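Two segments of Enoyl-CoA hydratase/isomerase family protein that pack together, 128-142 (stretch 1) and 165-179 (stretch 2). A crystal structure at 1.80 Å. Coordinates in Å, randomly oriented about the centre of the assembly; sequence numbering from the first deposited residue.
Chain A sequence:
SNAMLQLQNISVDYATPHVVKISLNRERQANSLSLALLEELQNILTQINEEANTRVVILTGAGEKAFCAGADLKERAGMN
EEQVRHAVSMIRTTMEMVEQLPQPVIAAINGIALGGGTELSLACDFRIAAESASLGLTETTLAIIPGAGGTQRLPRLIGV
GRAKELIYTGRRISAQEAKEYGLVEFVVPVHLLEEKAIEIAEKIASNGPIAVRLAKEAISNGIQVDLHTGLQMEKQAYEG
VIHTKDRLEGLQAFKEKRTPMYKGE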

ATOM      1  N   ILE A 128      18.394  -0.148  -1.948  1.00 13.70           N
ATOM      2  CA  ILE A 128      19.260  -0.901  -1.024  1.00 14.25           C
ATOM      3  C   ILE A 128      19.938   0.191  -0.195  1.00 14.89           C
ATOM      4  O   ILE A 128      20.525   1.117  -0.765  1.00 16.17           O
ATOM      5  CB  ILE A 128      20.352  -1.687  -1.721  1.00 15.07           C
ATOM      6  CG1 ILE A 128      19.795  -2.617  -2.801  1.00 18.84           C
ATOM      7  CG2 ILE A 128      21.188  -2.501  -0.668  1.00 12.58           C
ATOM      8  CD1 ILE A 128      20.881  -3.238  -3.648  1.00 23.99           C
ATOM      9  N   ALA A 129      19.870   0.097   1.123  1.00 15.48           N
ATOM     10  CA  ALA A 129      20.494   1.081   2.015  1.00 16.38           C
ATOM     11  C   ALA A 129      21.593   0.525   2.908  1.00 15.98           C
ATOM     12  O   ALA A 129      21.503  -0.587   3.390  1.00 15.20           O
ATOM     13  CB  ALA A 129      19.456   1.693   2.910  1.00 15.29           C
ATOM     14  N   ALA A 130      22.591   1.363   3.174  1.00 15.45           N
ATOM     15  CA  ALA A 130      23.636   1.041   4.116  1.00 15.83           C
ATOM     16  C   ALA A 130      22.981   1.070   5.491  1.00 15.10           C
ATOM     17  O   ALA A 130      22.069   1.880   5.718  1.00 15.99           O
ATOM     18  CB  ALA A 130      24.757   2.085   4.064  1.00 14.12           C
ATOM     19  N   GLU A 131      23.448   0.212   6.396  1.00 14.75           N
ATOM     20  CA  GLU A 131      22.949   0.168   7.778  1.00 16.01           C
ATOM     21  C   GLU A 131      23.043   1.532   8.431  1.00 17.03           C
ATOM     22  O   GLU A 131      22.231   1.865   9.298  1.00 17.23           O
ATOM     23  CB  GLU A 131      23.756  -0.831   8.652  1.00 17.17           C
ATOM     24  CG  GLU A 131      23.421  -2.296   8.442  1.00 20.15           C
ATOM     25  CD  GLU A 131      24.192  -3.226   9.383  1.00 24.60           C
ATOM     26  OE1 GLU A 131      25.437  -3.178   9.397  1.00 26.14           O
ATOM     27  OE2 GLU A 131      23.547  -4.024  10.099  1.00 29.07           O
ATOM     28  N   SER A 132      24.043   2.314   8.015  1.00 16.63           N
ATOM     29  CA  SER A 132      24.301   3.628   8.603  1.00 16.87           C
ATOM     30  C   SER A 132      23.604   4.788   7.892  1.00 16.64           C
ATOM     31  O   SER A 132      23.762   5.939   8.305  1.00 18.38           O
ATOM     32  CB  SER A 132      25.818   3.883   8.653  1.00 17.49           C
ATOM     33  OG  SER A 132      26.385   3.750   7.357  1.00 18.91           O
ATOM     34  N   ALA A 133      22.849   4.505   6.834  1.00 14.82           N
ATOM     35  CA  ALA A 133      22.137   5.547   6.103  1.00 15.55           C
ATOM     36  C   ALA A 133      20.952   6.069   6.887  1.00 15.94           C
ATOM     37  O   ALA A 133      20.431   5.416   7.799  1.00 15.44           O
ATOM     38  CB  ALA A 133      21.667   5.042   4.730  1.00 14.49           C
ATOM     39  N   SER A 134      20.555   7.289   6.556  1.00 17.05           N
ATOM     40  CA  SER A 134      19.380   7.900   7.173  1.00 18.63           C
ATOM     41  C   SER A 134      18.604   8.573   6.068  1.00 17.03           C
ATOM     42  O   SER A 134      19.193   9.052   5.074  1.00 17.20           O
ATOM     43  CB  SER A 134      19.733   8.869   8.308  1.00 20.46           C
ATOM     44  OG  SER A 134      20.712   9.811   7.934  1.00 26.27           O
ATOM     45  N   LEU A 135      17.286   8.560   6.209  1.00 13.49           N
ATOM     46  CA  LEU A 135      16.408   9.103   5.209  1.00 14.94           C
ATOM     47  C   LEU A 135      15.369  10.002   5.810  1.00 14.43           C
ATOM     48  O   LEU A 135      15.170  10.048   7.033  1.00 15.27           O
ATOM     49  CB  LEU A 135      15.670   7.973   4.463  1.00 15.03           C
ATOM     50  CG  LEU A 135      16.531   6.946   3.723  1.00 16.57           C
ATOM     51  CD1 LEU A 135      17.064   5.897   4.667  1.00 18.67           C
ATOM     52  CD2 LEU A 135      15.702   6.300   2.582  1.00 17.50           C
ATOM     53  N   GLY A 136      14.687  10.714   4.938  1.00 16.02           N
ATOM     54  CA  GLY A 136      13.599  11.564   5.387  1.00 15.69           C
ATOM     55  C   GLY A 136      13.307  12.675   4.415  1.00 15.10           C
ATOM     56  O   GLY A 136      14.176  13.086   3.639  1.00 15.72           O
ATOM     57  N   LEU A 137      12.080  13.166   4.467  1.00 14.65           N
ATOM     58  CA  LEU A 137      11.676  14.313   3.666  1.00 14.73           C
ATOM     59  C   LEU A 137      11.604  15.456   4.654  1.00 14.64           C
ATOM     60  O   LEU A 137      10.576  15.679   5.297  1.00 15.34           O
ATOM     61  CB  LEU A 137      10.353  14.081   2.960  1.00 16.11           C
ATOM     62  CG  LEU A 137      10.407  13.087   1.803  1.00 17.28           C
ATOM     63  CD1 LEU A 137       9.039  12.857   1.226  1.00 19.20           C
ATOM     64  CD2 LEU A 137      11.344  13.602   0.719  1.00 18.73           C
ATOM     65  N   THR A 138      12.692  16.211   4.719  1.00 16.32           N
ATOM     66  CA  THR A 138      12.868  17.290   5.694  1.00 17.26           C
ATOM     67  C   THR A 138      12.299  18.637   5.265  1.00 17.61           C
ATOM     68  O   THR A 138      12.384  19.600   6.026  1.00 18.35           O
ATOM     69  CB  THR A 138      14.366  17.489   5.961  1.00 19.55           C
ATOM     70  OG1 THR A 138      15.027  17.692   4.706  1.00 21.07           O
ATOM     71  CG2 THR A 138      14.985  16.248   6.679  1.00 19.10           C
ATOM     72  N   GLU A 139      11.696  18.690   4.074  1.00 15.73           N
ATOM     73  CA  GLU A 139      11.179  19.943   3.503  1.00 16.38           C
ATOM     74  C   GLU A 139      10.332  20.875   4.414  1.00 14.54           C
ATOM     75  O   GLU A 139      10.576  22.082   4.458  1.00 16.02           O
ATOM     76  CB  GLU A 139      10.434  19.665   2.180  1.00 16.90           C
ATOM     77  CG  GLU A 139      11.344  19.250   1.007  1.00 19.35           C
ATOM     78  CD  GLU A 139      11.738  17.765   0.970  1.00 25.61           C
ATOM     79  OE1 GLU A 139      11.600  17.057   1.982  1.00 23.72           O
ATOM     80  OE2 GLU A 139      12.170  17.293  -0.118  1.00 27.13           O
ATOM     81  N   THR A 140       9.375  20.335   5.161  1.00 15.12           N
ATOM     82  CA  THR A 140       8.517  21.181   5.985  1.00 14.24           C
ATOM     83  C   THR A 140       9.302  21.895   7.097  1.00 15.97           C
ATOM     84  O   THR A 140       8.865  22.939   7.572  1.00 15.97           O
ATOM     85  CB  THR A 140       7.315  20.423   6.584  1.00 14.06           C
ATOM     86  OG1 THR A 140       7.817  19.325   7.359  1.00 14.90           O
ATOM     87  CG2 THR A 140       6.316  19.939   5.437  1.00 13.34           C
ATOM     88  N   THR A 141      10.460  21.343   7.500  1.00 16.40           N
ATOM     89  CA  THR A 141      11.310  22.009   8.521  1.00 15.71           C
ATOM     90  C   THR A 141      11.980  23.271   7.941  1.00 16.08           C
ATOM     91  O   THR A 141      12.546  24.068   8.682  1.00 16.35           O
ATOM     92  CB  THR A 141      12.408  21.079   9.116  1.00 15.75           C
ATOM     93  OG1 THR A 141      13.475  20.875   8.171  1.00 17.00           O
ATOM     94  CG2 THR A 141      11.808  19.743   9.581  1.00 16.83           C
ATOM     95  N   LEU A 142      11.920  23.423   6.617  1.00 16.17           N
ATOM     96  CA  LEU A 142      12.436  24.597   5.898  1.00 17.10           C
ATOM     97  C   LEU A 142      11.266  25.431   5.355  1.00 15.77           C
ATOM     98  O   LEU A 142      11.472  26.325   4.537  1.00 15.35           O
ATOM     99  CB  LEU A 142      13.336  24.200   4.719  1.00 18.18           C
ATOM    100  CG  LEU A 142      14.723  23.614   4.995  1.00 22.41           C
ATOM    101  CD1 LEU A 142      15.342  23.078   3.690  1.00 29.12           C
ATOM    102  CD2 LEU A 142      15.612  24.675   5.615  1.00 27.11           C
ATOM    103  N   GLU A 165       2.975  11.186   8.345  1.00 13.80           N
ATOM    104  CA  GLU A 165       3.715  11.489   9.588  1.00 14.24           C
ATOM    105  C   GLU A 165       5.156  11.905   9.237  1.00 14.08           C
ATOM    106  O   GLU A 165       5.693  12.812   9.821  1.00 14.22           O
ATOM    107  CB  GLU A 165       3.659  10.356  10.624  1.00 16.43           C
ATOM    108  CG  GLU A 165       4.398   9.071  10.348  1.00 18.26           C
ATOM    109  CD  GLU A 165       5.849   9.055  10.821  1.00 19.09           C
ATOM    110  OE1 GLU A 165       6.447   7.960  10.804  1.00 17.86           O
ATOM    111  OE2 GLU A 165       6.382  10.097  11.258  1.00 18.51           O
ATOM    112  N   LEU A 166       5.758  11.245   8.264  1.00 12.57           N
ATOM    113  CA  LEU A 166       7.132  11.581   7.855  1.00 13.03           C
ATOM    114  C   LEU A 166       7.251  12.964   7.233  1.00 14.00           C
ATOM    115  O   LEU A 166       8.174  13.740   7.576  1.00 14.31           O
ATOM    116  CB  LEU A 166       7.661  10.541   6.885  1.00 12.14           C
ATOM    117  CG  LEU A 166       7.948   9.194   7.571  1.00 15.19           C
ATOM    118  CD1 LEU A 166       8.283   8.170   6.520  1.00 11.68           C
ATOM    119  CD2 LEU A 166       9.055   9.262   8.594  1.00 18.87           C
ATOM    120  N   ILE A 167       6.340  13.274   6.319  1.00 13.38           N
ATOM    121  CA  ILE A 167       6.349  14.595   5.671  1.00 14.94           C
ATOM    122  C   ILE A 167       5.956  15.724   6.643  1.00 14.94           C
ATOM    123  O   ILE A 167       6.574  16.788   6.634  1.00 15.63           O
ATOM    124  CB  ILE A 167       5.515  14.600   4.352  1.00 12.80           C
ATOM    125  CG1 ILE A 167       6.245  13.750   3.311  1.00 16.33           C
ATOM    126  CG2 ILE A 167       5.387  16.025   3.813  1.00 13.88           C
ATOM    127  CD1 ILE A 167       5.371  13.350   2.088  1.00 14.25           C
ATOM    128  N   TYR A 168       4.945  15.515   7.485  1.00 16.53           N
ATOM    129  CA  TYR A 168       4.538  16.589   8.383  1.00 15.57           C
ATOM    130  C   TYR A 168       5.576  16.883   9.446  1.00 15.12           C
ATOM    131  O   TYR A 168       5.792  18.039   9.777  1.00 14.80           O
ATOM    132  CB  TYR A 168       3.185  16.355   9.069  1.00 16.85           C
ATOM    133  CG  TYR A 168       2.007  16.064   8.178  1.00 14.41           C
ATOM    134  CD1 TYR A 168       1.933  16.541   6.872  1.00 13.90           C
ATOM    135  CD2 TYR A 168       0.889  15.411   8.705  1.00 12.75           C
ATOM    136  CE1 TYR A 168       0.811  16.294   6.098  1.00 17.25           C
ATOM    137  CE2 TYR A 168      -0.203  15.166   7.971  1.00 15.21           C
ATOM    138  CZ  TYR A 168      -0.253  15.584   6.657  1.00 16.26           C
ATOM    139  OH  TYR A 168      -1.388  15.328   5.929  1.00 17.02           O
ATOM    140  N   THR A 169       6.234  15.843   9.964  1.00 14.27           N
ATOM    141  CA  THR A 169       7.228  16.051  10.999  1.00 15.90           C
ATOM    142  C   THR A 169       8.568  16.445  10.405  1.00 16.30           C
ATOM    143  O   THR A 169       9.342  17.145  11.055  1.00 14.72           O
ATOM    144  CB  THR A 169       7.474  14.789  11.842  1.00 14.61           C
ATOM    145  OG1 THR A 169       7.934  13.744  10.998  1.00 16.63           O
ATOM    146  CG2 THR A 169       6.186  14.357  12.583  1.00 15.83           C
ATOM    147  N   GLY A 170       8.839  15.968   9.187  1.00 16.60           N
ATOM    148  CA  GLY A 170      10.127  16.192   8.512  1.00 16.50           C
ATOM    149  C   GLY A 170      11.256  15.479   9.238  1.00 17.15           C
ATOM    150  O   GLY A 170      12.415  15.866   9.126  1.00 17.59           O
ATOM    151  N   ARG A 171      10.914  14.428   9.977  1.00 16.71           N
ATOM    152  CA  ARG A 171      11.902  13.718  10.788  1.00 17.34           C
ATOM    153  C   ARG A 171      12.810  12.788  10.003  1.00 16.44           C
ATOM    154  O   ARG A 171      12.436  12.280   8.941  1.00 17.60           O
ATOM    155  CB  ARG A 171      11.219  12.959  11.926  1.00 17.74           C
ATOM    156  CG  ARG A 171      10.476  11.681  11.506  1.00 16.87           C
ATOM    157  CD  ARG A 171       9.601  11.138  12.620  1.00 19.47           C
ATOM    158  NE  ARG A 171       8.958   9.883  12.244  1.00 15.18           N
ATOM    159  CZ  ARG A 171       9.449   8.669  12.508  1.00 14.06           C
ATOM    160  NH1 ARG A 171      10.573   8.519  13.205  1.00 17.43           N
ATOM    161  NH2 ARG A 171       8.800   7.588  12.083  1.00 17.46           N
ATOM    162  N   ARG A 172      14.016  12.576  10.532  1.00 17.28           N
ATOM    163  CA  ARG A 172      14.979  11.681   9.911  1.00 17.83           C
ATOM    164  C   ARG A 172      14.801  10.297  10.529  1.00 17.29           C
ATOM    165  O   ARG A 172      14.608  10.166  11.750  1.00 14.55           O
ATOM    166  CB  ARG A 172      16.426  12.112  10.156  1.00 19.74           C
ATOM    167  CG  ARG A 172      16.821  13.471   9.682  1.00 20.60           C
ATOM    168  CD  ARG A 172      18.328  13.609   9.915  1.00 24.95           C
ATOM    169  NE  ARG A 172      18.868  14.886   9.480  1.00 29.86           N
ATOM    170  CZ  ARG A 172      20.167  15.130   9.310  1.00 27.29           C
ATOM    171  NH1 ARG A 172      21.063  14.175   9.485  1.00 27.64           N
ATOM    172  NH2 ARG A 172      20.565  16.324   8.915  1.00 33.15           N
ATOM    173  N   ILE A 173      14.909   9.268   9.693  1.00 15.61           N
ATOM    174  CA  ILE A 173      14.755   7.898  10.149  1.00 15.24           C
ATOM    175  C   ILE A 173      15.970   7.057   9.735  1.00 15.79           C
ATOM    176  O   ILE A 173      16.657   7.380   8.758  1.00 16.53           O
ATOM    177  CB  ILE A 173      13.448   7.302   9.618  1.00 15.52           C
ATOM    178  CG1 ILE A 173      13.503   7.133   8.086  1.00 15.77           C
ATOM    179  CG2 ILE A 173      12.240   8.214  10.020  1.00 16.41           C
ATOM    180  CD1 ILE A 173      12.272   6.456   7.511  1.00 18.82           C
ATOM    181  N   SER A 174      16.257   6.012  10.503  1.00 15.40           N
ATOM    182  CA  SER A 174      17.385   5.132  10.227  1.00 15.95           C
ATOM    183  C   SER A 174      17.061   4.206   9.071  1.00 16.57           C
ATOM    184  O   SER A 174      15.919   4.051   8.698  1.00 13.57           O
ATOM    185  CB  SER A 174      17.690   4.266  11.432  1.00 15.87           C
ATOM    186  OG  SER A 174      16.622   3.361  11.684  1.00 14.22           O
ATOM    187  N   ALA A 175      18.082   3.526   8.571  1.00 17.73           N
ATOM    188  CA  ALA A 175      17.890   2.567   7.488  1.00 18.34           C
ATOM    189  C   ALA A 175      16.978   1.426   7.953  1.00 17.95           C
ATOM    190  O   ALA A 175      16.178   0.906   7.178  1.00 17.24           O
ATOM    191  CB  ALA A 175      19.234   2.021   7.051  1.00 18.15           C
ATOM    192  N   GLN A 176      17.126   1.053   9.224  1.00 19.12           N
ATOM    193  CA  GLN A 176      16.369  -0.027   9.857  1.00 19.07           C
ATOM    194  C   GLN A 176      14.890   0.313   9.901  1.00 18.78           C
ATOM    195  O   GLN A 176      14.037  -0.538   9.602  1.00 17.65           O
ATOM    196  CB  GLN A 176      16.891  -0.289  11.288  1.00 20.40           C
ATOM    197  CG  GLN A 176      18.275  -0.923  11.375  1.00 23.64           C
ATOM    198  CD  GLN A 176      19.446  -0.024  10.923  1.00 28.74           C
ATOM    199  OE1 GLN A 176      19.375   1.210  10.962  1.00 30.12           O
ATOM    200  NE2 GLN A 176      20.550  -0.663  10.535  1.00 30.74           N
ATOM    201  N   GLU A 177      14.595   1.559  10.277  1.00 16.70           N
ATOM    202  CA  GLU A 177      13.237   2.053  10.334  1.00 16.37           C
ATOM    203  C   GLU A 177      12.676   2.117   8.932  1.00 16.61           C
ATOM    204  O   GLU A 177      11.537   1.718   8.691  1.00 16.90           O
ATOM    205  CB  GLU A 177      13.174   3.426  11.025  1.00 16.20           C
ATOM    206  CG  GLU A 177      13.473   3.330  12.525  1.00 21.23           C
ATOM    207  CD  GLU A 177      13.669   4.665  13.231  1.00 25.09           C
ATOM    208  OE1 GLU A 177      14.098   5.649  12.605  1.00 22.66           O
ATOM    209  OE2 GLU A 177      13.473   4.696  14.464  1.00 31.50           O
ATOM    210  N   ALA A 178      13.481   2.608   7.993  1.00 14.85           N
ATOM    211  CA  ALA A 178      13.052   2.660   6.593  1.00 14.61           C
ATOM    212  C   ALA A 178      12.658   1.264   6.097  1.00 14.38           C
ATOM    213  O   ALA A 178      11.663   1.119   5.378  1.00 15.98           O
ATOM    214  CB  ALA A 178      14.139   3.224   5.726  1.00 13.66           C
ATOM    215  N   LYS A 179      13.449   0.252   6.460  1.00 14.17           N
ATOM    216  CA  LYS A 179      13.162  -1.128   6.052  1.00 15.75           C
ATOM    217  C   LYS A 179      11.841  -1.604   6.654  1.00 15.36           C
ATOM    218  O   LYS A 179      11.035  -2.214   5.967  1.00 17.31           O
ATOM    219  CB  LYS A 179      14.268  -2.097   6.448  1.00 16.85           C
ATOM    220  CG  LYS A 179      14.172  -3.394   5.636  1.00 21.75           C
ATOM    221  CD  LYS A 179      14.999  -4.521   6.170  1.00 28.87           C
ATOM    222  CE  LYS A 179      14.922  -5.699   5.190  1.00 31.57           C
ATOM    223  NZ  LYS A 179      13.523  -5.907   4.673  1.00 32.51           N
TER
HETATM  224  O   HOH W   1      20.910  -3.367  10.587  1.00 34.15           O
HETATM  225  O   HOH W   2       8.619  17.501   4.720  1.00 12.12           O
HETATM  226  O   HOH W   3      10.686  12.614   6.810  1.00 12.50           O

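The two stretches run antiparallel and bury 792 Å² between them. Their strands join at Leu135 and Ile173, a hydrogen-bonded pair in which each backbone satisfies the other: Leu135 N donates to Ile173 O (2.9 Å) and Ile173 N to Leu135 O (2.8 Å), both nearly straight. Each carbonyl also receives a CA-H contact, Ser134 CA to Ile173 O at 3.2 Å and Arg172 CA to Leu135 O at 3.3 Å. Leu135 and Ile173 share one face of this short ladder, Ser134 and Ser174 the other. On the apolar face Leu135 CB lies 4.3 Å from Ile173 CG1, and Leu135 CD1 reaches Ala178 CB at 4.1 Å. Ser174 then caps the following helix: its OG accepts from Glu177 N (3.1 Å), while Glu177 OE1 accepts from Ser174 N (3.0 Å). Ala175 points its methyl toward the 130-133 turn, CB 3.1 Å from Ala130 O, whose carbonyl already accepts from Ala133 N (3.0 Å). At the exposed edge Gln176 NE2 donates to Glu131 O (3.3 Å) and to water 1, which in turn donates to Glu131 OE2.

Beyond the ladder, water takes over where the backbones no longer pair. Water 3 accepts from Leu137 N (2.8 Å) and lies within bonding distance of Leu166 O and Arg171 O. Water 2 accepts from Thr140 N (3.0 Å) and donates to Leu137 O (2.7 Å) and Ile167 O (2.9 Å). Ile167 O also accepts from Thr140 OG1 (2.9 Å), so a side chain and a water serve one helix-end carbonyl. Nearby, Leu137 CD1 packs on Ile167 CG1 at 3.6 Å. Gly170 leaves the helix with positive phi, its CA 3.3 Å from Leu137 O; a CB there would clash with Thr141 CG2. Thr141 OG1 is satisfied within its own stretch by donating to Thr138 O (2.7 Å).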